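Local structure of (2Z,6E)-hedycaryol synthase (Kitasatospora setae, 4MC3) at residues Glu22-Ala27 and Ile70-Ile75; Glu30-Asn35 and Trp74-Phe79; Asn35-Thr40 and Ala120-Ala125; Glu129-Leu132 and Trp138-Ala141. The protein converts (2E,6E)-farnesyl diphosphate and water into the sesquiterpene alcohol (2Z,6E)-hedycaryol by a magnesium-dependent 1,11-cyclization that releases diphosphate. All coordinates share one frame; numbering follows the deposited sequence.

Interaction 1 (Glu22-Ala27 and Ile70-Ile75); sequences EEASRA and IGLKWI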
loop_
_atom_site.group_PDB
_atom_site.type_symbol
_atom_site.label_atom_id
_atom_site.label_comp_id
_atom_site.label_asym_id
_atom_site.label_seq_id
_atom_site.Cartn_x
_atom_site.Cartn_y
_atom_site.Cartn_z
ATOM N N GLU A 22 -5.849 -19.474 -4.468
ATOM C CA GLU A 22 -5.813 -20.693 -3.648
ATOM C C GLU A 22 -4.365 -21.241 -3.594
ATOM O O GLU A 22 -3.830 -21.477 -2.519
ATOM C CB GLU A 22 -6.854 -21.735 -4.134
ATOM C CG GLU A 22 -7.980 -21.997 -3.123
ATOM C CD GLU A 22 -8.900 -20.797 -2.838
ATOM O OE1 GLU A 22 -9.793 -20.507 -3.670
ATOM O OE2 GLU A 22 -8.768 -20.165 -1.757
ATOM N N GLU A 23 -3.716 -21.373 -4.746
ATOM C CA GLU A 23 -2.335 -21.864 -4.824
ATOM C C GLU A 23 -1.333 -20.903 -4.168
ATOM O O GLU A 23 -0.436 -21.320 -3.411
ATOM C CB GLU A 23 -1.945 -22.054 -6.283
ATOM C CG GLU A 23 -0.635 -22.774 -6.552
ATOM C CD GLU A 23 -0.579 -23.367 -7.969
ATOM O OE1 GLU A 23 -1.456 -23.036 -8.815
ATOM O OE2 GLU A 23 0.345 -24.173 -8.238
ATOM N N ALA A 24 -1.480 -19.606 -4.432
ATOM C CA ALA A 24 -0.557 -18.639 -3.796
ATOM C C ALA A 24 -0.730 -18.640 -2.274
ATOM O O ALA A 24 0.241 -18.490 -1.559
ATOM C CB ALA A 24 -0.800 -17.261 -4.321
ATOM N N SER A 25 -1.967 -18.763 -1.789
ATOM C CA SER A 25 -2.255 -18.793 -0.352
ATOM C C SER A 25 -1.582 -19.967 0.334
ATOM O O SER A 25 -0.991 -19.797 1.390
ATOM C CB SER A 25 -3.754 -18.850 -0.070
ATOM O OG SER A 25 -3.961 -18.880 1.337
ATOM N N ARG A 26 -1.599 -21.139 -0.301
ATOM C CA ARG A 26 -0.863 -22.297 0.270
ATOM C C ARG A 26 0.646 -22.009 0.320
ATOM O O ARG A 26 1.304 -22.372 1.297
ATOM C CB ARG A 26 -1.142 -23.578 -0.532
ATOM C CG ARG A 26 -2.424 -24.296 -0.144
ATOM C CD ARG A 26 -2.478 -25.697 -0.758
ATOM N NE ARG A 26 -2.363 -25.677 -2.220
ATOM C CZ ARG A 26 -3.383 -25.475 -3.072
ATOM N NH1 ARG A 26 -4.622 -25.260 -2.620
ATOM N NH2 ARG A 26 -3.164 -25.474 -4.393
ATOM N N ALA A 27 1.202 -21.348 -0.714
ATOM C CA ALA A 27 2.628 -21.025 -0.699
ATOM C C ALA A 27 2.908 -19.987 0.413
ATOM O O ALA A 27 3.923 -20.039 1.075
ATOM C CB ALA A 27 3.086 -20.512 -2.029
ATOM N N ILE A 70 5.110 -13.974 -4.058
ATOM C CA ILE A 70 6.040 -13.077 -3.414
ATOM C C ILE A 70 5.278 -11.926 -2.740
ATOM O O ILE A 70 5.580 -11.534 -1.625
ATOM C CB ILE A 70 7.191 -12.658 -4.346
ATOM C CG1 ILE A 70 6.822 -11.680 -5.318
ATOM C CG2 ILE A 70 7.835 -13.795 -5.050
ATOM C CD1 ILE A 70 7.868 -11.455 -6.375
ATOM N N GLY A 71 4.300 -11.372 -3.427
ATOM C CA GLY A 71 3.495 -10.283 -2.819
ATOM C C GLY A 71 2.803 -10.710 -1.526
ATOM O O GLY A 71 2.766 -9.980 -0.527
ATOM N N LEU A 72 2.254 -11.926 -1.507
ATOM C CA LEU A 72 1.571 -12.406 -0.296
ATOM C C LEU A 72 2.576 -12.578 0.878
ATOM O O LEU A 72 2.210 -12.371 2.033
ATOM C CB LEU A 72 0.853 -13.715 -0.541
ATOM C CG LEU A 72 -0.352 -13.743 -1.456
ATOM C CD1 LEU A 72 -1.107 -15.055 -1.309
ATOM C CD2 LEU A 72 -1.216 -12.540 -1.229
ATOM N N LYS A 73 3.831 -12.979 0.582
ATOM C CA LYS A 73 4.848 -13.046 1.626
ATOM C C LYS A 73 5.073 -11.656 2.262
ATOM O O LYS A 73 5.135 -11.525 3.479
ATOM C CB LYS A 73 6.182 -13.617 1.071
ATOM C CG LYS A 73 6.050 -15.085 0.634
ATOM C CD LYS A 73 7.346 -15.605 0.067
ATOM C CE LYS A 73 7.183 -17.025 -0.412
ATOM N NZ LYS A 73 8.421 -17.488 -1.147
ATOM N N TRP A 74 5.164 -10.626 1.414
ATOM C CA TRP A 74 5.285 -9.255 1.944
ATOM C C TRP A 74 4.090 -8.839 2.791
ATOM O O TRP A 74 4.257 -8.196 3.837
ATOM C CB TRP A 74 5.583 -8.274 0.792
ATOM C CG TRP A 74 6.966 -8.310 0.329
ATOM C CD1 TRP A 74 7.455 -9.038 -0.680
ATOM C CD2 TRP A 74 8.080 -7.633 0.911
ATOM N NE1 TRP A 74 8.821 -8.855 -0.804
ATOM C CE2 TRP A 74 9.219 -7.970 0.164
ATOM C CE3 TRP A 74 8.215 -6.719 1.956
ATOM C CZ2 TRP A 74 10.511 -7.507 0.504
ATOM C CZ3 TRP A 74 9.452 -6.248 2.282
ATOM C CH2 TRP A 74 10.596 -6.629 1.574
ATOM N N ILE A 75 2.883 -9.147 2.330
ATOM C CA ILE A 75 1.687 -8.798 3.125
ATOM C C ILE A 75 1.644 -9.555 4.458
ATOM O O ILE A 75 1.366 -8.969 5.495
ATOM C CB ILE A 75 0.412 -8.999 2.304
ATOM C CG1 ILE A 75 0.362 -7.994 1.125
ATOM C CG2 ILE A 75 -0.792 -8.875 3.202
ATOM C CD1 ILE A 75 -0.849 -8.199 0.213
#
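Leu72 turns its CG anti to its own carbonyl carbon (chi1 -68°) and then extends CD1 away from CA (chi2 -167°), and these two steps carry one methyl onto the helix turn around Ala24. Leu72 CD1 lies 3.7 Å from Ala24 CB, while the same Leu72 CD1 is 3.7 Å from Ala24 O. At the other end of that peptide Leu72 CD1 is 3.8 Å from Ser25 N. The methyl therefore sits over the face of the Ala24-Ser25 peptide unit, with the small alanine CB beside it. Both CB bonds, of Ala24 and of Leu72, head into the interface. The backbones come closest at Ser25 and Leu72, where the CA atoms are 7.4 Å apart, consistent with the small side chain of neighbouring Ala24. Ser25 directs its CB away from 70-75, and its OG is hydrogen-bonded to Asp53 of helix 52-59, a residue Leu72 also touches. The contact joins helix 21-35 to helix 65-84 in the class I terpene synthase alpha domain. Ile75, one turn further on, touches the bound nerolidol, so helix 65-84 presents Leu72 to its outer neighbour and Ile75 to the pocket. No hydrogen bond or ion pair crosses between the two segments; what joins them is nonpolar dispersion contact, its fit set by shape and not by bond direction.

Interaction 2 (Glu30-Asn35 and Trp74-Phe79); sequences EWIDAN and WIALTF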
loop_
_atom_site.group_PDB
_atom_site.type_symbol
_atom_site.label_atom_id
_atom_site.label_comp_id
_atom_site.label_asym_id
_atom_site.label_seq_id
_atom_site.Cartn_x
_atom_site.Cartn_y
_atom_site.Cartn_z
ATOM N N GLU A 30 2.866 -21.806 3.817
ATOM C CA GLU A 30 4.103 -22.553 3.894
ATOM C C GLU A 30 5.303 -21.683 4.297
ATOM O O GLU A 30 6.139 -22.061 5.134
ATOM C CB GLU A 30 4.272 -23.170 2.547
ATOM C CG GLU A 30 5.586 -23.769 2.253
ATOM C CD GLU A 30 5.422 -25.162 1.733
ATOM O OE1 GLU A 30 4.471 -25.523 0.959
ATOM O OE2 GLU A 30 6.283 -25.886 2.169
ATOM N N TRP A 31 5.366 -20.485 3.730
ATOM C CA TRP A 31 6.471 -19.563 4.055
ATOM C C TRP A 31 6.318 -19.063 5.505
ATOM O O TRP A 31 7.310 -18.930 6.273
ATOM C CB TRP A 31 6.495 -18.428 3.036
ATOM C CG TRP A 31 7.579 -17.431 3.250
ATOM C CD1 TRP A 31 8.860 -17.520 2.809
ATOM C CD2 TRP A 31 7.461 -16.178 3.896
ATOM N NE1 TRP A 31 9.575 -16.418 3.180
ATOM C CE2 TRP A 31 8.729 -15.565 3.840
ATOM C CE3 TRP A 31 6.409 -15.487 4.510
ATOM C CZ2 TRP A 31 8.958 -14.317 4.390
ATOM C CZ3 TRP A 31 6.645 -14.260 5.030
ATOM C CH2 TRP A 31 7.890 -13.693 4.983
ATOM N N ILE A 32 5.095 -18.752 5.880
ATOM C CA ILE A 32 4.778 -18.334 7.237
ATOM C C ILE A 32 5.226 -19.403 8.231
ATOM O O ILE A 32 5.878 -19.105 9.245
ATOM C CB ILE A 32 3.288 -18.062 7.421
ATOM C CG1 ILE A 32 2.881 -16.753 6.705
ATOM C CG2 ILE A 32 2.900 -18.016 8.895
ATOM C CD1 ILE A 32 1.379 -16.643 6.479
ATOM N N ASP A 33 4.860 -20.643 7.915
ATOM C CA ASP A 33 5.197 -21.781 8.774
ATOM C C ASP A 33 6.696 -21.929 8.902
ATOM O O ASP A 33 7.186 -21.994 10.008
ATOM C CB ASP A 33 4.609 -23.078 8.197
ATOM C CG ASP A 33 3.091 -23.189 8.379
ATOM O OD1 ASP A 33 2.499 -22.427 9.189
ATOM O OD2 ASP A 33 2.494 -24.055 7.694
ATOM N N ALA A 34 7.401 -21.874 7.769
ATOM C CA ALA A 34 8.865 -21.987 7.692
ATOM C C ALA A 34 9.593 -20.917 8.498
ATOM O O ALA A 34 10.651 -21.197 9.074
ATOM C CB ALA A 34 9.306 -21.979 6.239
ATOM N N ASN A 35 9.005 -19.731 8.563
ATOM C CA ASN A 35 9.561 -18.549 9.282
ATOM C C ASN A 35 9.163 -18.219 10.709
ATOM O O ASN A 35 9.676 -17.239 11.295
ATOM C CB ASN A 35 9.192 -17.321 8.447
ATOM C CG ASN A 35 10.037 -17.252 7.226
ATOM O OD1 ASN A 35 9.735 -17.822 6.171
ATOM N ND2 ASN A 35 11.121 -16.579 7.363
ATOM N N TRP A 74 5.164 -10.626 1.414
ATOM C CA TRP A 74 5.285 -9.255 1.944
ATOM C C TRP A 74 4.090 -8.839 2.791
ATOM O O TRP A 74 4.257 -8.196 3.837
ATOM C CB TRP A 74 5.583 -8.274 0.792
ATOM C CG TRP A 74 6.966 -8.310 0.329
ATOM C CD1 TRP A 74 7.455 -9.038 -0.680
ATOM C CD2 TRP A 74 8.080 -7.633 0.911
ATOM N NE1 TRP A 74 8.821 -8.855 -0.804
ATOM C CE2 TRP A 74 9.219 -7.970 0.164
ATOM C CE3 TRP A 74 8.215 -6.719 1.956
ATOM C CZ2 TRP A 74 10.511 -7.507 0.504
ATOM C CZ3 TRP A 74 9.452 -6.248 2.282
ATOM C CH2 TRP A 74 10.596 -6.629 1.574
ATOM N N ILE A 75 2.883 -9.147 2.330
ATOM C CA ILE A 75 1.687 -8.798 3.125
ATOM C C ILE A 75 1.644 -9.555 4.458
ATOM O O ILE A 75 1.366 -8.969 5.495
ATOM C CB ILE A 75 0.412 -8.999 2.304
ATOM C CG1 ILE A 75 0.362 -7.994 1.125
ATOM C CG2 ILE A 75 -0.792 -8.875 3.202
ATOM C CD1 ILE A 75 -0.849 -8.199 0.213
ATOM N N ALA A 76 1.966 -10.840 4.434
ATOM C CA ALA A 76 1.984 -11.607 5.683
ATOM C C ALA A 76 3.024 -11.072 6.646
ATOM O O ALA A 76 2.764 -10.954 7.846
ATOM C CB ALA A 76 2.261 -13.063 5.384
ATOM N N LEU A 77 4.211 -10.771 6.136
ATOM C CA LEU A 77 5.247 -10.192 6.976
ATOM C C LEU A 77 4.809 -8.872 7.591
ATOM O O LEU A 77 5.072 -8.625 8.770
ATOM C CB LEU A 77 6.529 -10.072 6.208
ATOM C CG LEU A 77 7.701 -9.465 6.945
ATOM C CD1 LEU A 77 8.211 -10.301 8.095
ATOM C CD2 LEU A 77 8.799 -9.202 5.918
ATOM N N THR A 78 4.218 -7.994 6.771
ATOM C CA THR A 78 3.788 -6.691 7.296
ATOM C C THR A 78 2.663 -6.809 8.321
ATOM O O THR A 78 2.650 -6.050 9.300
ATOM C CB THR A 78 3.510 -5.660 6.175
ATOM O OG1 THR A 78 2.433 -6.087 5.391
ATOM C CG2 THR A 78 4.685 -5.501 5.310
ATOM N N PHE A 79 1.777 -7.809 8.148
ATOM C CA PHE A 79 0.789 -8.091 9.175
ATOM C C PHE A 79 1.442 -8.445 10.480
ATOM O O PHE A 79 1.035 -7.928 11.549
ATOM C CB PHE A 79 -0.196 -9.218 8.803
ATOM C CG PHE A 79 -1.005 -9.662 10.007
ATOM C CD1 PHE A 79 -0.689 -10.822 10.701
ATOM C CD2 PHE A 79 -1.960 -8.795 10.558
ATOM C CE1 PHE A 79 -1.381 -11.174 11.840
ATOM C CE2 PHE A 79 -2.646 -9.147 11.707
ATOM C CZ PHE A 79 -2.353 -10.343 12.344
#
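Trp31, the first residue of 30-35 to touch 74-79, holds its indole anti to the backbone N (chi1 -180°), with the CB bond heading for the other helix. The six-membered end leads. Trp31 CH2 lies 4.1 Å from Leu77 CB, which sits at the ring edge, close to the ring plane, so the indole meets this leucine with its rim. Next comes Ile32, whose CB does not aim straight across but whose CG1 branch bends the approach back. That branch is nearly extended (chi2 162°), bringing Ile32 CD1 to 3.8 Å from Ala76 CB, with Ile32 CG1 at 4.0 Å from the same methyl. Ala76 thus receives two carbons of one isoleucine, and the CA atoms of Ile32 and Ala76, 7.4 Å apart, mark the closest backbone approach. The contact is apolar throughout. It lies on the outer side of a pocket helix of the terpene synthase alpha fold: Thr78, two residues beyond Ala76, touches the bound nerolidol. Helix 21-35 packs here on helix 65-84 among helices, with the loop residues Leu37 and Ala38 alongside: Ile32 also reaches Met47 of helix 41-50, and Leu77 continues to Leu123 of helix 118-131.

Interaction 3 (Asn35-Thr40 and Ala120-Ala125); sequences NGLAPT and ARALGA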
loop_
_atom_site.group_PDB
_atom_site.type_symbol
_atom_site.label_atom_id
_atom_site.label_comp_id
_atom_site.label_asym_id
_atom_site.label_seq_id
_atom_site.Cartn_x
_atom_site.Cartn_y
_atom_site.Cartn_z
ATOM N N ASN A 35 9.005 -19.731 8.563
ATOM C CA ASN A 35 9.561 -18.549 9.282
ATOM C C ASN A 35 9.163 -18.219 10.709
ATOM O O ASN A 35 9.676 -17.239 11.295
ATOM C CB ASN A 35 9.192 -17.321 8.447
ATOM C CG ASN A 35 10.037 -17.252 7.226
ATOM O OD1 ASN A 35 9.735 -17.822 6.171
ATOM N ND2 ASN A 35 11.121 -16.579 7.363
ATOM N N GLY A 36 8.235 -18.966 11.276
ATOM C CA GLY A 36 7.827 -18.717 12.650
ATOM C C GLY A 36 7.050 -17.431 12.789
ATOM O O GLY A 36 6.935 -16.893 13.888
ATOM N N LEU A 37 6.471 -16.961 11.682
ATOM C CA LEU A 37 5.685 -15.733 11.736
ATOM C C LEU A 37 4.298 -15.898 12.354
ATOM O O LEU A 37 3.574 -14.925 12.579
ATOM C CB LEU A 37 5.548 -15.108 10.335
ATOM C CG LEU A 37 6.854 -14.666 9.710
ATOM C CD1 LEU A 37 6.577 -14.181 8.311
ATOM C CD2 LEU A 37 7.574 -13.601 10.529
ATOM N N ALA A 38 3.909 -17.130 12.648
ATOM C CA ALA A 38 2.688 -17.341 13.378
ATOM C C ALA A 38 2.934 -18.528 14.304
ATOM O O ALA A 38 2.327 -19.600 14.125
ATOM C CB ALA A 38 1.533 -17.566 12.424
ATOM N N PRO A 39 3.839 -18.336 15.297
ATOM C CA PRO A 39 4.418 -19.400 16.129
ATOM C C PRO A 39 3.490 -19.955 17.206
ATOM O O PRO A 39 3.821 -20.936 17.866
ATOM C CB PRO A 39 5.596 -18.696 16.798
ATOM C CG PRO A 39 5.075 -17.318 17.021
ATOM C CD PRO A 39 4.214 -17.005 15.817
ATOM N N THR A 40 2.345 -19.325 17.384
ATOM C CA THR A 40 1.347 -19.741 18.348
ATOM C C THR A 40 0.059 -19.878 17.567
ATOM O O THR A 40 -0.070 -19.292 16.491
ATOM C CB THR A 40 1.169 -18.692 19.477
ATOM O OG1 THR A 40 0.673 -17.462 18.935
ATOM C CG2 THR A 40 2.492 -18.421 20.174
ATOM N N ALA A 120 12.495 -9.619 12.001
ATOM C CA ALA A 120 13.576 -8.904 11.315
ATOM C C ALA A 120 14.411 -9.797 10.422
ATOM O O ALA A 120 14.810 -9.404 9.317
ATOM C CB ALA A 120 14.441 -8.159 12.307
ATOM N N ARG A 121 14.710 -10.994 10.913
ATOM C CA ARG A 121 15.457 -11.953 10.111
ATOM C C ARG A 121 14.651 -12.332 8.860
ATOM O O ARG A 121 15.242 -12.479 7.769
ATOM C CB ARG A 121 15.859 -13.139 10.980
ATOM C CG ARG A 121 16.900 -12.789 12.050
ATOM C CD ARG A 121 17.590 -14.027 12.630
ATOM N NE ARG A 121 18.985 -13.751 13.009
ATOM C CZ ARG A 121 19.915 -14.679 13.259
ATOM N NH1 ARG A 121 19.634 -15.984 13.186
ATOM N NH2 ARG A 121 21.148 -14.298 13.588
ATOM N N ALA A 122 13.350 -12.533 9.007
ATOM C CA ALA A 122 12.489 -12.814 7.863
ATOM C C ALA A 122 12.498 -11.667 6.867
ATOM O O ALA A 122 12.553 -11.917 5.642
ATOM C CB ALA A 122 11.091 -13.132 8.265
ATOM N N LEU A 123 12.477 -10.429 7.351
ATOM C CA LEU A 123 12.512 -9.279 6.439
ATOM C C LEU A 123 13.811 -9.255 5.659
ATOM O O LEU A 123 13.820 -9.031 4.425
ATOM C CB LEU A 123 12.314 -7.947 7.199
ATOM C CG LEU A 123 12.442 -6.677 6.379
ATOM C CD1 LEU A 123 11.433 -6.635 5.254
ATOM C CD2 LEU A 123 12.238 -5.443 7.265
ATOM N N GLY A 124 14.935 -9.468 6.320
ATOM C CA GLY A 124 16.184 -9.396 5.609
ATOM C C GLY A 124 16.281 -10.488 4.555
ATOM O O GLY A 124 16.789 -10.237 3.488
ATOM N N ALA A 125 15.766 -11.698 4.840
ATOM C CA ALA A 125 15.872 -12.810 3.898
ATOM C C ALA A 125 14.917 -12.548 2.696
ATOM O O ALA A 125 15.213 -12.822 1.535
ATOM C CB ALA A 125 15.624 -14.172 4.586
#
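Leu37 and Asn35 meet Ala122 just where helix 21-35 ends in a Schellman motif. Gly36 carries the positive phi (70°) of that ending, and the chain then runs on to Thr40, the N-cap of helix 41-50. Asn35 comes to the alanine directly, its CB bond aimed at the helix and the amide carbon Asn35 CG 4.4 Å from Ala122 CB. Ala122 also touches Leu77, so its single methyl serves both the linker and helix 65-84 in this all-helical terpene synthase fold. Leu37 is the side chain to follow. Its CB bond runs beside the 120-125 helix, not at it, and Leu37 CG is still 4.7 Å from Ala122 CB. At CG the chain forks. Branch CD1, anti to CA (chi2 176°), goes to helix 21-35 and lies above the ring plane, just outside the CZ3 corner of the Trp31 indole. One leucine thus fills the angle between the helix it has just left and helix 118-131. The other branch goes to the alanine, Leu37 CD2 standing 4.2 Å from Ala122 CB.

Interaction 4 (Glu129-Leu132 and Trp138-Ala141); sequences ETAL and WCDA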
loop_
_atom_site.group_PDB
_atom_site.type_symbol
_atom_site.label_atom_id
_atom_site.label_comp_id
_atom_site.label_asym_id
_atom_site.label_seq_id
_atom_site.Cartn_x
_atom_site.Cartn_y
_atom_site.Cartn_z
ATOM N N GLU A 129 15.798 -12.118 -1.375
ATOM C CA GLU A 129 15.109 -12.849 -2.449
ATOM C C GLU A 129 14.452 -11.904 -3.460
ATOM O O GLU A 129 14.489 -12.108 -4.664
ATOM C CB GLU A 129 14.095 -13.834 -1.866
ATOM C CG GLU A 129 13.165 -14.492 -2.901
ATOM C CD GLU A 129 12.074 -15.411 -2.331
ATOM O OE1 GLU A 129 11.912 -15.546 -1.081
ATOM O OE2 GLU A 129 11.343 -16.017 -3.171
ATOM N N THR A 130 13.827 -10.860 -2.955
ATOM C CA THR A 130 13.110 -9.913 -3.784
ATOM C C THR A 130 14.066 -9.081 -4.658
ATOM O O THR A 130 13.776 -8.804 -5.851
ATOM C CB THR A 130 12.228 -9.045 -2.858
ATOM O OG1 THR A 130 11.293 -9.886 -2.134
ATOM C CG2 THR A 130 11.411 -8.056 -3.672
ATOM N N ALA A 131 15.169 -8.632 -4.092
ATOM C CA ALA A 131 16.101 -7.746 -4.791
ATOM C C ALA A 131 16.914 -8.503 -5.839
ATOM O O ALA A 131 17.388 -7.896 -6.771
ATOM C CB ALA A 131 17.037 -7.079 -3.822
ATOM N N LEU A 132 17.107 -9.816 -5.647
ATOM C CA LEU A 132 17.969 -10.616 -6.502
ATOM C C LEU A 132 17.513 -10.635 -7.938
ATOM O O LEU A 132 16.401 -11.047 -8.255
ATOM C CB LEU A 132 18.025 -12.066 -5.993
ATOM C CG LEU A 132 18.857 -13.067 -6.797
ATOM C CD1 LEU A 132 20.280 -12.690 -6.525
ATOM C CD2 LEU A 132 18.572 -14.512 -6.353
ATOM N N TRP A 138 14.591 0.102 -9.496
ATOM C CA TRP A 138 13.383 -0.475 -8.843
ATOM C C TRP A 138 13.621 -0.754 -7.366
ATOM O O TRP A 138 12.839 -0.426 -6.519
ATOM C CB TRP A 138 12.923 -1.734 -9.559
ATOM C CG TRP A 138 11.698 -2.318 -8.917
ATOM C CD1 TRP A 138 10.412 -1.967 -9.206
ATOM C CD2 TRP A 138 11.645 -3.287 -7.894
ATOM N NE1 TRP A 138 9.554 -2.634 -8.369
ATOM C CE2 TRP A 138 10.279 -3.455 -7.558
ATOM C CE3 TRP A 138 12.603 -3.995 -7.154
ATOM C CZ2 TRP A 138 9.866 -4.294 -6.551
ATOM C CZ3 TRP A 138 12.193 -4.823 -6.116
ATOM C CH2 TRP A 138 10.791 -4.962 -5.816
ATOM N N CYS A 139 14.758 -1.358 -7.046
ATOM C CA CYS A 139 15.097 -1.701 -5.670
ATOM C C CYS A 139 15.106 -0.449 -4.815
ATOM O O CYS A 139 14.580 -0.427 -3.710
ATOM C CB CYS A 139 16.421 -2.467 -5.554
ATOM S SG CYS A 139 16.442 -4.106 -6.298
ATOM N N ASP A 140 15.718 0.607 -5.335
ATOM C CA ASP A 140 15.805 1.855 -4.584
ATOM C C ASP A 140 14.381 2.449 -4.354
ATOM O O ASP A 140 14.092 3.017 -3.290
ATOM C CB ASP A 140 16.651 2.868 -5.335
ATOM C CG ASP A 140 18.122 2.575 -5.263
ATOM O OD1 ASP A 140 18.568 1.751 -4.444
ATOM O OD2 ASP A 140 18.859 3.242 -6.015
ATOM N N ALA A 141 13.499 2.344 -5.359
ATOM C CA ALA A 141 12.123 2.870 -5.256
ATOM C C ALA A 141 11.368 2.084 -4.201
ATOM O O ALA A 141 10.734 2.660 -3.318
ATOM C CB ALA A 141 11.422 2.783 -6.578
#
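Ala131 and Cys139 bring their CA atoms within 6.2 Å as helix 118-131 stops, Leu132 leaves helical geometry with a psi of 120°, and the chain bends back into helix 136-160. Two side-chain pairs bridge the turn. In the first, a chi1 of -60° sets Thr130 OG1 beside the backbone N, which leaves CG2 anti to that N and aimed at the indole of Trp138. Thr130 CG2 comes to 3.8 Å from Trp138 CH2, and the same methyl is 4.1 Å from Trp138 CZ3. It stands at the edge of the ring, near the ring plane, and the two side chains run about perpendicular to one another. The turn joins two consecutive helices of the all-helical class I terpene synthase alpha domain. Thr130 OG1 is hydrogen-bonded both to Leu126 O, one turn back, and to Trp74 NE1 of helix 65-84. Trp138 NE1 is bonded to Asp186 O, while Phe195 packs edge-to-face with the indole; these partners hold the ring whose rim meets the threonine. The second pair is smaller. Cys139 turns SG anti to its own carbonyl carbon, setting Cys139 SG 3.9 Å from Ala131 CB. Cys139 SG is equally 3.9 Å from Ala131 O, so the sulfur rests against the final residue of the helix, methyl and carbonyl together.

Overall arrangement
From the N terminus, helix 21-35 is tied twice to helix 65-84: interaction 1 and interaction 2 close staggered loops around helices 41-50 and 52-59, ending on one shared stretch at Trp74 and Ile75. Interaction 3 starts at Asn35, where interaction 2 leaves off, and reaches on to helix 118-131, so its loop crosses both earlier ones. Interaction 4 follows in series, a short local closure where helix 118-131 turns into helix 136-160. Space knits them further. Trp31 packs against Lys73 O, Leu123 meets both Trp74 and Leu77, and a probable hydrogen bond from Trp74 NE1 to Thr130 OG1 links the first two contacts to interaction 4.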